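Local coordinates for protein dihydropteroate synthase (Anaplasma phagocytophilum, PDB 6UCZ) that probably catalyses the joining of a pterin pyrophosphate to p-aminobenzoate, a step of folate synthesis, and here holds pterin-6-yl-methyl-monophosphate in its pocket, at residues D130-L138 with A152-L162; D68-S76 with E89-I100. All coordinates share one frame; numbering follows the deposited sequence. Where two conformers were deposited one is given.

Interaction 1: D130-L138 with A152-L162; sequences DYINDQGGL and AKIIIMHHFGL. With PMM (pterin-6-yl-methyl-monophosphate), chain C.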
loop_
_atom_site.group_PDB
_atom_site.type_symbol
_atom_site.label_atom_id
_atom_site.label_comp_id
_atom_site.label_asym_id
_atom_site.label_seq_id
_atom_site.Cartn_x
_atom_site.Cartn_y
_atom_site.Cartn_z
ATOM N N ASP A 130 6.223 12.017 -0.735
ATOM C CA ASP A 130 6.471 11.663 -2.125
ATOM C C ASP A 130 5.338 10.883 -2.769
ATOM O O ASP A 130 5.203 10.920 -3.995
ATOM C CB ASP A 130 7.761 10.839 -2.221
ATOM C CG ASP A 130 8.950 11.573 -1.635
ATOM O OD1 ASP A 130 9.501 12.429 -2.347
ATOM O OD2 ASP A 130 9.301 11.328 -0.462
ATOM N N TYR A 131 4.542 10.167 -1.982
ATOM C CA TYR A 131 3.454 9.354 -2.504
ATOM C C TYR A 131 2.189 9.620 -1.715
ATOM O O TYR A 131 2.243 9.794 -0.494
ATOM C CB TYR A 131 3.723 7.826 -2.397
ATOM C CG TYR A 131 4.961 7.282 -3.065
ATOM C CD1 TYR A 131 6.215 7.420 -2.486
ATOM C CD2 TYR A 131 4.858 6.560 -4.244
ATOM C CE1 TYR A 131 7.351 6.895 -3.100
ATOM C CE2 TYR A 131 5.966 6.034 -4.859
ATOM C CZ TYR A 131 7.212 6.195 -4.287
ATOM O OH TYR A 131 8.300 5.659 -4.925
ATOM N N ILE A 132 1.053 9.614 -2.409
ATOM C CA ILE A 132 -0.229 9.331 -1.778
ATOM C C ILE A 132 -0.500 7.839 -1.918
ATOM O O ILE A 132 -0.578 7.313 -3.035
ATOM C CB ILE A 132 -1.378 10.128 -2.407
ATOM C CG1 ILE A 132 -1.081 11.626 -2.469
ATOM C CG2 ILE A 132 -2.675 9.869 -1.621
ATOM C CD1 ILE A 132 -2.131 12.381 -3.255
ATOM N N ASN A 133 -0.627 7.146 -0.801
ATOM C CA ASN A 133 -1.081 5.758 -0.829
ATOM C C ASN A 133 -2.584 5.822 -0.571
ATOM O O ASN A 133 -3.044 5.717 0.564
ATOM C CB ASN A 133 -0.332 4.911 0.191
ATOM C CG ASN A 133 -0.884 3.511 0.294
ATOM O OD1 ASN A 133 -1.633 3.053 -0.579
ATOM N ND2 ASN A 133 -0.551 2.833 1.382
ATOM N N ASP A 134 -3.353 6.024 -1.642
ATOM C CA ASP A 134 -4.796 6.253 -1.520
ATOM C C ASP A 134 -5.473 4.912 -1.339
ATOM O O ASP A 134 -5.989 4.315 -2.291
ATOM C CB ASP A 134 -5.357 6.985 -2.733
ATOM C CG ASP A 134 -6.873 7.196 -2.642
ATOM O OD1 ASP A 134 -7.453 7.019 -1.548
ATOM O OD2 ASP A 134 -7.483 7.538 -3.675
ATOM N N GLN A 135 -5.535 4.473 -0.079
ATOM C CA GLN A 135 -6.166 3.199 0.240
ATOM C C GLN A 135 -7.665 3.216 -0.060
ATOM O O GLN A 135 -8.274 2.154 -0.198
ATOM C CB GLN A 135 -5.929 2.911 1.718
ATOM C CG GLN A 135 -6.401 1.575 2.203
ATOM C CD GLN A 135 -6.423 1.495 3.714
ATOM O OE1 GLN A 135 -7.194 0.721 4.287
ATOM N NE2 GLN A 135 -5.582 2.304 4.374
ATOM N N GLY A 136 -8.253 4.400 -0.235
ATOM C CA GLY A 136 -9.645 4.479 -0.616
ATOM C C GLY A 136 -9.892 4.398 -2.097
ATOM O O GLY A 136 -11.049 4.252 -2.509
ATOM N N GLY A 137 -8.839 4.480 -2.913
ATOM C CA GLY A 137 -9.012 4.412 -4.352
ATOM C C GLY A 137 -9.990 5.454 -4.878
ATOM O O GLY A 137 -10.964 5.114 -5.552
ATOM N N LEU A 138 -9.747 6.721 -4.548
ATOM C CA LEU A 138 -10.608 7.838 -4.938
ATOM C C LEU A 138 -11.993 7.731 -4.300
ATOM O O LEU A 138 -12.993 8.162 -4.871
ATOM C CB LEU A 138 -10.725 7.953 -6.461
ATOM C CG LEU A 138 -9.427 7.820 -7.256
ATOM C CD1 LEU A 138 -9.689 8.132 -8.727
ATOM C CD2 LEU A 138 -8.316 8.698 -6.678
ATOM N N ALA A 152 2.376 14.483 -7.274
ATOM C CA ALA A 152 2.751 13.320 -6.488
ATOM C C ALA A 152 2.480 12.019 -7.236
ATOM O O ALA A 152 1.627 11.937 -8.122
ATOM C CB ALA A 152 1.967 13.293 -5.175
ATOM N N LYS A 153 3.221 10.987 -6.858
ATOM C CA LYS A 153 2.858 9.641 -7.266
ATOM C C LYS A 153 1.707 9.178 -6.383
ATOM O O LYS A 153 1.613 9.553 -5.206
ATOM C CB LYS A 153 4.051 8.698 -7.138
ATOM C CG LYS A 153 5.268 9.162 -7.920
ATOM C CD LYS A 153 6.494 8.294 -7.638
ATOM C CE LYS A 153 7.504 9.038 -6.768
ATOM N NZ LYS A 153 8.883 8.474 -6.881
ATOM N N ILE A 154 0.827 8.353 -6.941
ATOM C CA ILE A 154 -0.347 7.921 -6.192
ATOM C C ILE A 154 -0.606 6.434 -6.385
ATOM O O ILE A 154 -0.634 5.939 -7.515
ATOM C CB ILE A 154 -1.589 8.759 -6.563
ATOM C CG1 ILE A 154 -2.834 8.196 -5.880
ATOM C CG2 ILE A 154 -1.764 8.863 -8.078
ATOM C CD1 ILE A 154 -3.936 9.235 -5.719
ATOM N N ILE A 155 -0.791 5.723 -5.278
ATOM C CA ILE A 155 -1.277 4.348 -5.288
ATOM C C ILE A 155 -2.783 4.379 -5.067
ATOM O O ILE A 155 -3.262 5.034 -4.132
ATOM C CB ILE A 155 -0.605 3.506 -4.192
ATOM C CG1 ILE A 155 0.917 3.618 -4.288
ATOM C CG2 ILE A 155 -1.050 2.025 -4.295
ATOM C CD1 ILE A 155 1.619 3.164 -3.021
ATOM N N ILE A 156 -3.533 3.686 -5.923
ATOM C CA ILE A 156 -4.963 3.463 -5.721
ATOM C C ILE A 156 -5.171 1.976 -5.466
ATOM O O ILE A 156 -4.688 1.133 -6.235
ATOM C CB ILE A 156 -5.804 3.969 -6.907
ATOM C CG1 ILE A 156 -5.248 3.458 -8.242
ATOM C CG2 ILE A 156 -5.872 5.506 -6.897
ATOM C CD1 ILE A 156 -6.135 3.827 -9.449
ATOM N N MET A 157 -5.875 1.652 -4.380
ATOM C CA MET A 157 -6.040 0.279 -3.908
ATOM C C MET A 157 -7.488 -0.178 -4.062
ATOM O O MET A 157 -8.410 0.551 -3.679
ATOM C CB MET A 157 -5.647 0.171 -2.434
ATOM C CG MET A 157 -5.545 -1.276 -1.952
ATOM S SD MET A 157 -5.653 -1.380 -0.167
ATOM C CE MET A 157 -7.422 -1.079 0.077
ATOM N N HIS A 158 -7.690 -1.391 -4.588
ATOM C CA HIS A 158 -9.042 -1.924 -4.736
ATOM C C HIS A 158 -9.623 -2.356 -3.391
ATOM O O HIS A 158 -8.938 -2.975 -2.573
ATOM C CB HIS A 158 -9.058 -3.122 -5.687
ATOM C CG HIS A 158 -10.429 -3.698 -5.881
ATOM N ND1 HIS A 158 -10.997 -4.586 -4.993
ATOM C CD2 HIS A 158 -11.372 -3.455 -6.825
ATOM C CE1 HIS A 158 -12.221 -4.887 -5.396
ATOM N NE2 HIS A 158 -12.468 -4.222 -6.510
ATOM N N HIS A 159 -10.912 -2.070 -3.183
ATOM C CA HIS A 159 -11.641 -2.565 -2.018
ATOM C C HIS A 159 -13.134 -2.685 -2.321
ATOM O O HIS A 159 -13.632 -2.163 -3.320
ATOM C CB HIS A 159 -11.393 -1.664 -0.802
ATOM C CG HIS A 159 -11.829 -0.248 -1.015
ATOM N ND1 HIS A 159 -13.143 0.150 -0.904
ATOM C CD2 HIS A 159 -11.130 0.853 -1.377
ATOM C CE1 HIS A 159 -13.234 1.444 -1.161
ATOM N NE2 HIS A 159 -12.025 1.898 -1.444
ATOM N N PHE A 160 -13.829 -3.456 -1.482
ATOM C CA PHE A 160 -15.293 -3.578 -1.483
ATOM C C PHE A 160 -15.924 -2.708 -0.402
ATOM O O PHE A 160 -16.861 -3.122 0.291
ATOM C CB PHE A 160 -15.681 -5.045 -1.292
ATOM C CG PHE A 160 -15.302 -5.928 -2.445
ATOM C CD1 PHE A 160 -16.061 -5.954 -3.597
ATOM C CD2 PHE A 160 -14.109 -6.644 -2.416
ATOM C CE1 PHE A 160 -15.705 -6.751 -4.662
ATOM C CE2 PHE A 160 -13.732 -7.440 -3.484
ATOM C CZ PHE A 160 -14.526 -7.498 -4.612
ATOM N N GLY A 161 -15.410 -1.504 -0.230
ATOM C CA GLY A 161 -15.857 -0.567 0.777
ATOM C C GLY A 161 -14.968 -0.605 2.010
ATOM O O GLY A 161 -14.419 -1.645 2.392
ATOM N N LEU A 162 -14.825 0.554 2.648
ATOM C CA LEU A 162 -14.058 0.688 3.866
ATOM C C LEU A 162 -14.934 1.258 4.973
ATOM O O LEU A 162 -15.668 2.228 4.744
ATOM C CB LEU A 162 -12.842 1.581 3.669
ATOM C CG LEU A 162 -11.845 1.195 2.587
ATOM C CD1 LEU A 162 -10.786 2.300 2.431
ATOM C CD2 LEU A 162 -11.156 -0.170 2.863
HETATM N N5 PMM C . -3.262 -2.722 3.421
HETATM C C6 PMM C . -3.514 -2.043 4.546
HETATM C C7 PMM C . -3.381 -0.668 4.593
HETATM N N8 PMM C . -3.016 0.089 3.551
HETATM N N1 PMM C . -2.369 0.181 1.366
HETATM C C2 PMM C . -2.115 -0.431 0.215
HETATM N N2 PMM C . -1.759 0.286 -0.856
HETATM N N3 PMM C . -2.214 -1.787 0.053
HETATM C C4 PMM C . -2.594 -2.675 1.032
HETATM O O4 PMM C . -2.686 -3.880 0.801
HETATM C C4A PMM C . -2.888 -2.034 2.332
HETATM C C8A PMM C . -2.765 -0.600 2.432
HETATM C C9 PMM C . -4.000 -2.861 5.715
HETATM O O10 PMM C . -2.910 -3.656 6.225
HETATM P PA PMM C . -2.194 -3.341 7.642
HETATM O O1P PMM C . -1.270 -4.548 7.874
HETATM O O2P PMM C . -3.269 -3.390 8.719
HETATM O O3P PMM C . -1.474 -2.035 7.577
HETATM O O HOH W 1 8.719 5.526 -7.714
#
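I132 and D134 are laced to K153 and I155 by parallel-strand hydrogen bonds. The N-H of I132 goes to K153 O (N to O 2.9 Å), I155 N returns to I132 O (2.8 Å), and D134 N reaches I155 O (2.7 Å); beyond D134 the pairing fades to a weak bond from M157 N. Farther along, the H159 imidazole takes over: its NE2 meets G136 O at 2.8 Å, with the oxygen in the ring plane, although the donor stands above the carbonyl plane. With chi1 at 60°, the ring lies between its own backbone N and carbonyl, where G161 N can bond to ND1 and fix its rotation. The D134 carboxylate turns back on its own loop, OD2 accepting from L138 N at 2.6 Å, and so braces the type I turn D134 to G137. The positive phi of G137 favours glycine, and its CA passes beside M157 O.

N133 points to the pterin: OD1 accepts from PMM N2 (2.8 Å, 176°) and ND2 donates to PMM N1, an amide matched to the edge of the base. I155, with CG2 near PMM N2, and M157, whose SD lies 3.5 Å from PMM N3, add apolar bulk; M157 CE bends back against Q135 CG.

At the other end the K153 chain runs over one face of the Y131 ring, CE 4.1 Å from its centroid, while NZ and OH share a water and both bind E110. I132, I154, I156 and L138 pack on the reverse face of the sheet, where helix 143-148 covers I132 and L138. This is a beta-alpha-beta unit of the pterin-binding TIM barrel, whose C-terminal strand ends carry the ligand pocket.

Interaction 2: D68-S76 with E89-I100; sequences DVIDVGAES and EWSRLKEVLPEI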
loop_
_atom_site.group_PDB
_atom_site.type_symbol
_atom_site.label_atom_id
_atom_site.label_comp_id
_atom_site.label_asym_id
_atom_site.label_seq_id
_atom_site.Cartn_x
_atom_site.Cartn_y
_atom_site.Cartn_z
ATOM N N ASP A 68 12.944 1.488 1.006
ATOM C CA ASP A 68 12.959 2.485 -0.057
ATOM C C ASP A 68 11.932 3.585 0.173
ATOM O O ASP A 68 12.160 4.735 -0.228
ATOM C CB ASP A 68 12.704 1.798 -1.398
ATOM C CG ASP A 68 13.767 0.759 -1.715
ATOM O OD1 ASP A 68 14.954 1.139 -1.811
ATOM O OD2 ASP A 68 13.432 -0.447 -1.799
ATOM N N VAL A 69 10.805 3.238 0.792
ATOM C CA VAL A 69 9.713 4.160 1.107
ATOM C C VAL A 69 9.214 3.833 2.508
ATOM O O VAL A 69 9.166 2.659 2.894
ATOM C CB VAL A 69 8.540 4.045 0.099
ATOM C CG1 VAL A 69 7.502 5.157 0.332
ATOM C CG2 VAL A 69 9.044 4.076 -1.353
ATOM N N ILE A 70 8.852 4.863 3.278
ATOM C CA ILE A 70 8.163 4.688 4.555
ATOM C C ILE A 70 6.707 5.090 4.351
ATOM O O ILE A 70 6.417 6.250 4.025
ATOM C CB ILE A 70 8.796 5.524 5.679
ATOM C CG1 ILE A 70 10.310 5.321 5.744
ATOM C CG2 ILE A 70 8.137 5.183 7.012
ATOM C CD1 ILE A 70 10.723 3.929 6.156
ATOM N N ASP A 71 5.797 4.143 4.557
ATOM C CA ASP A 71 4.363 4.369 4.402
ATOM C C ASP A 71 3.763 4.668 5.773
ATOM O O ASP A 71 3.653 3.773 6.615
ATOM C CB ASP A 71 3.698 3.154 3.757
ATOM C CG ASP A 71 2.223 3.369 3.468
ATOM O OD1 ASP A 71 1.888 4.395 2.842
ATOM O OD2 ASP A 71 1.400 2.492 3.835
ATOM N N VAL A 72 3.364 5.921 5.987
ATOM C CA VAL A 72 2.881 6.384 7.284
ATOM C C VAL A 72 1.356 6.403 7.268
ATOM O O VAL A 72 0.736 7.073 6.432
ATOM C CB VAL A 72 3.431 7.775 7.623
ATOM C CG1 VAL A 72 3.079 8.137 9.069
ATOM C CG2 VAL A 72 4.947 7.852 7.359
ATOM N N GLY A 73 0.751 5.710 8.224
ATOM C CA GLY A 73 -0.694 5.651 8.299
ATOM C C GLY A 73 -1.220 5.808 9.708
ATOM O O GLY A 73 -0.596 5.352 10.671
ATOM N N ALA A 74 -2.366 6.464 9.841
ATOM C CA ALA A 74 -2.940 6.748 11.145
ATOM C C ALA A 74 -4.344 6.205 11.329
ATOM O O ALA A 74 -4.912 6.378 12.416
ATOM C CB ALA A 74 -2.967 8.263 11.394
ATOM N N GLU A 75 -4.926 5.554 10.321
ATOM C CA GLU A 75 -6.272 4.998 10.445
ATOM C C GLU A 75 -6.178 3.489 10.292
ATOM O O GLU A 75 -5.949 2.988 9.186
ATOM C CB GLU A 75 -7.234 5.593 9.408
ATOM C CG GLU A 75 -8.706 5.281 9.713
ATOM C CD GLU A 75 -9.690 6.014 8.811
ATOM O OE1 GLU A 75 -9.270 6.565 7.772
ATOM O OE2 GLU A 75 -10.900 6.021 9.140
ATOM N N SER A 76 -6.389 2.767 11.391
ATOM C CA SER A 76 -6.453 1.317 11.315
ATOM C C SER A 76 -7.640 0.901 10.462
ATOM O O SER A 76 -8.769 1.353 10.677
ATOM C CB SER A 76 -6.558 0.704 12.713
ATOM O OG SER A 76 -7.032 -0.633 12.646
ATOM N N GLU A 89 -7.359 11.949 12.379
ATOM C CA GLU A 89 -6.274 11.332 11.627
ATOM C C GLU A 89 -5.087 12.279 11.510
ATOM O O GLU A 89 -3.941 11.895 11.771
ATOM C CB GLU A 89 -6.766 10.940 10.236
ATOM C CG GLU A 89 -5.690 10.327 9.352
ATOM C CD GLU A 89 -6.137 10.218 7.905
ATOM O OE1 GLU A 89 -6.851 11.132 7.445
ATOM O OE2 GLU A 89 -5.781 9.227 7.227
ATOM N N TRP A 90 -5.355 13.541 11.155
ATOM C CA TRP A 90 -4.272 14.492 10.934
ATOM C C TRP A 90 -3.560 14.860 12.230
ATOM O O TRP A 90 -2.340 15.050 12.228
ATOM C CB TRP A 90 -4.788 15.765 10.248
ATOM C CG TRP A 90 -3.643 16.688 9.950
ATOM C CD1 TRP A 90 -3.440 17.944 10.460
ATOM C CD2 TRP A 90 -2.488 16.390 9.149
ATOM N NE1 TRP A 90 -2.251 18.458 9.991
ATOM C CE2 TRP A 90 -1.648 17.522 9.188
ATOM C CE3 TRP A 90 -2.097 15.285 8.378
ATOM C CZ2 TRP A 90 -0.439 17.579 8.493
ATOM C CZ3 TRP A 90 -0.893 15.342 7.691
ATOM C CH2 TRP A 90 -0.078 16.484 7.756
ATOM N N SER A 91 -4.292 14.970 13.344
ATOM C CA SER A 91 -3.628 15.293 14.606
ATOM C C SER A 91 -2.640 14.203 15.030
ATOM O O SER A 91 -1.657 14.500 15.718
ATOM C CB SER A 91 -4.662 15.563 15.707
ATOM O OG SER A 91 -5.272 14.373 16.160
ATOM N N ARG A 92 -2.865 12.947 14.628
ATOM C CA ARG A 92 -1.876 11.916 14.935
ATOM C C ARG A 92 -0.650 12.040 14.045
ATOM O O ARG A 92 0.465 11.741 14.483
ATOM C CB ARG A 92 -2.456 10.508 14.773
ATOM C CG ARG A 92 -3.580 10.119 15.713
ATOM C CD ARG A 92 -4.182 8.791 15.250
ATOM N NE ARG A 92 -5.221 8.289 16.144
ATOM C CZ ARG A 92 -5.767 7.077 16.057
ATOM N NH1 ARG A 92 -6.701 6.707 16.923
ATOM N NH2 ARG A 92 -5.380 6.234 15.106
ATOM N N LEU A 93 -0.829 12.516 12.815
ATOM C CA LEU A 93 0.250 12.531 11.840
ATOM C C LEU A 93 1.131 13.772 11.950
ATOM O O LEU A 93 2.339 13.682 11.698
ATOM C CB LEU A 93 -0.332 12.439 10.424
ATOM C CG LEU A 93 -1.084 11.148 10.066
ATOM C CD1 LEU A 93 -1.970 11.332 8.831
ATOM C CD2 LEU A 93 -0.118 9.994 9.873
ATOM N N LYS A 94 0.560 14.928 12.319
ATOM C CA LYS A 94 1.288 16.189 12.190
ATOM C C LYS A 94 2.453 16.279 13.172
ATOM O O LYS A 94 3.378 17.065 12.945
ATOM C CB LYS A 94 0.349 17.395 12.366
ATOM C CG LYS A 94 -0.157 17.633 13.783
ATOM C CD LYS A 94 -0.953 18.932 13.873
ATOM C CE LYS A 94 -1.584 19.104 15.243
ATOM N NZ LYS A 94 -2.257 20.423 15.381
ATOM N N GLU A 95 2.428 15.501 14.255
ATOM C CA GLU A 95 3.522 15.533 15.218
ATOM C C GLU A 95 4.716 14.701 14.758
ATOM O O GLU A 95 5.852 14.977 15.155
ATOM C CB GLU A 95 3.038 15.006 16.571
ATOM C CG GLU A 95 1.885 15.776 17.192
ATOM C CD GLU A 95 2.266 17.179 17.614
ATOM O OE1 GLU A 95 3.464 17.425 17.887
ATOM O OE2 GLU A 95 1.360 18.036 17.678
ATOM N N VAL A 96 4.487 13.690 13.922
ATOM C CA VAL A 96 5.542 12.772 13.536
ATOM C C VAL A 96 5.996 12.974 12.095
ATOM O O VAL A 96 7.169 12.732 11.789
ATOM C CB VAL A 96 5.089 11.314 13.757
ATOM C CG1 VAL A 96 4.557 11.142 15.151
ATOM C CG2 VAL A 96 4.021 10.924 12.743
ATOM N N LEU A 97 5.108 13.428 11.217
ATOM C CA LEU A 97 5.408 13.444 9.790
ATOM C C LEU A 97 6.551 14.389 9.413
ATOM O O LEU A 97 7.352 14.015 8.538
ATOM C CB LEU A 97 4.110 13.760 9.034
ATOM C CG LEU A 97 3.889 13.263 7.607
ATOM C CD1 LEU A 97 4.191 11.767 7.508
ATOM C CD2 LEU A 97 2.434 13.527 7.198
ATOM N N PRO A 98 6.693 15.593 9.989
ATOM C CA PRO A 98 7.861 16.417 9.629
ATOM C C PRO A 98 9.198 15.752 9.931
ATOM O O PRO A 98 10.111 15.815 9.098
ATOM C CB PRO A 98 7.660 17.692 10.460
ATOM C CG PRO A 98 6.209 17.775 10.702
ATOM C CD PRO A 98 5.777 16.331 10.877
ATOM N N GLU A 99 9.350 15.128 11.103
ATOM C CA GLU A 99 10.625 14.492 11.427
ATOM C C GLU A 99 10.861 13.256 10.572
ATOM O O GLU A 99 11.983 13.023 10.112
ATOM C CB GLU A 99 10.688 14.130 12.914
ATOM C CG GLU A 99 11.415 15.154 13.782
ATOM C CD GLU A 99 12.860 15.368 13.360
ATOM O OE1 GLU A 99 13.735 14.564 13.749
ATOM O OE2 GLU A 99 13.117 16.341 12.628
ATOM N N ILE A 100 9.814 12.461 10.334
ATOM C CA ILE A 100 9.942 11.284 9.482
ATOM C C ILE A 100 10.363 11.691 8.079
ATOM O O ILE A 100 11.243 11.068 7.473
ATOM C CB ILE A 100 8.623 10.488 9.473
ATOM C CG1 ILE A 100 8.374 9.842 10.839
ATOM C CG2 ILE A 100 8.598 9.445 8.337
ATOM C CD1 ILE A 100 6.955 9.304 11.019
HETATM O O HOH W 2 -3.415 7.893 7.762
HETATM O O HOH W 3 -7.463 7.354 6.137
#
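V72, on strand 69-73, fits between three side chains of the helical segment. V72 and L93 run alongside each other, pointing opposite ways, with V72 CG1 3.8 Å from L93 CD2. The other methyl, CG2, touches CD1 of L97 at 4.0 Å and meets CG2 of I100 tip to tip. A beta-branched valine suits the place, since its two methyls spread over the helical surface; with CG1 anti to the backbone N (chi1 -172°), CG1 goes to L93 and CG2 to I100, while L97 CD1 lies against both.

A74, just beyond the strand, is the most deeply engaged residue. Its small methyl settles on the helix 86-93 surface, CB 3.7 Å from CD2 of L93 and close to E89 O, so that the backbones come near each other. A74 O accepts a weak bond from NH2 of R92 (2.7 Å, 123°), the oxygen lying at the guanidinium edge; the extended arginine chain brings CD over the same methyl. The N-H of A74 is donated to a water that also reaches OE2 of E89.

E75 ends the contact, its OE1 4.4 Å from OE2 of E89. A second water donates to both oxygens, and the hydroxyls of T115 and T120 also bind E89. The chemistry thus shifts from aliphatic packing along the strand to polar links beyond it, one direct and others through two waters. Water bridging probably eases the repulsion of the two acids, with a weak, long ion pair from R116 to E75 adding some compensation.

Both contacts are buried and belong to one parallel sheet, but interaction 1 joins two strands within it, whereas interaction 2 joins one strand to the helices that cover it. Interaction 1 lies near the centre of the chain, and its backbone bonds set the positions of side chains that bind the pterin. Interaction 2 lies farther out; methyl groups carry most of it, and its polar features gather at one end around waters. The two meet within the sheet: N133 ND2 lies 3.2 Å from D71 OD2, a probable hydrogen bond, and Y131 CE1 packs on V69 CG2. D71, which also pairs with R274, thus connects the second contact's strand to the ligand pocket.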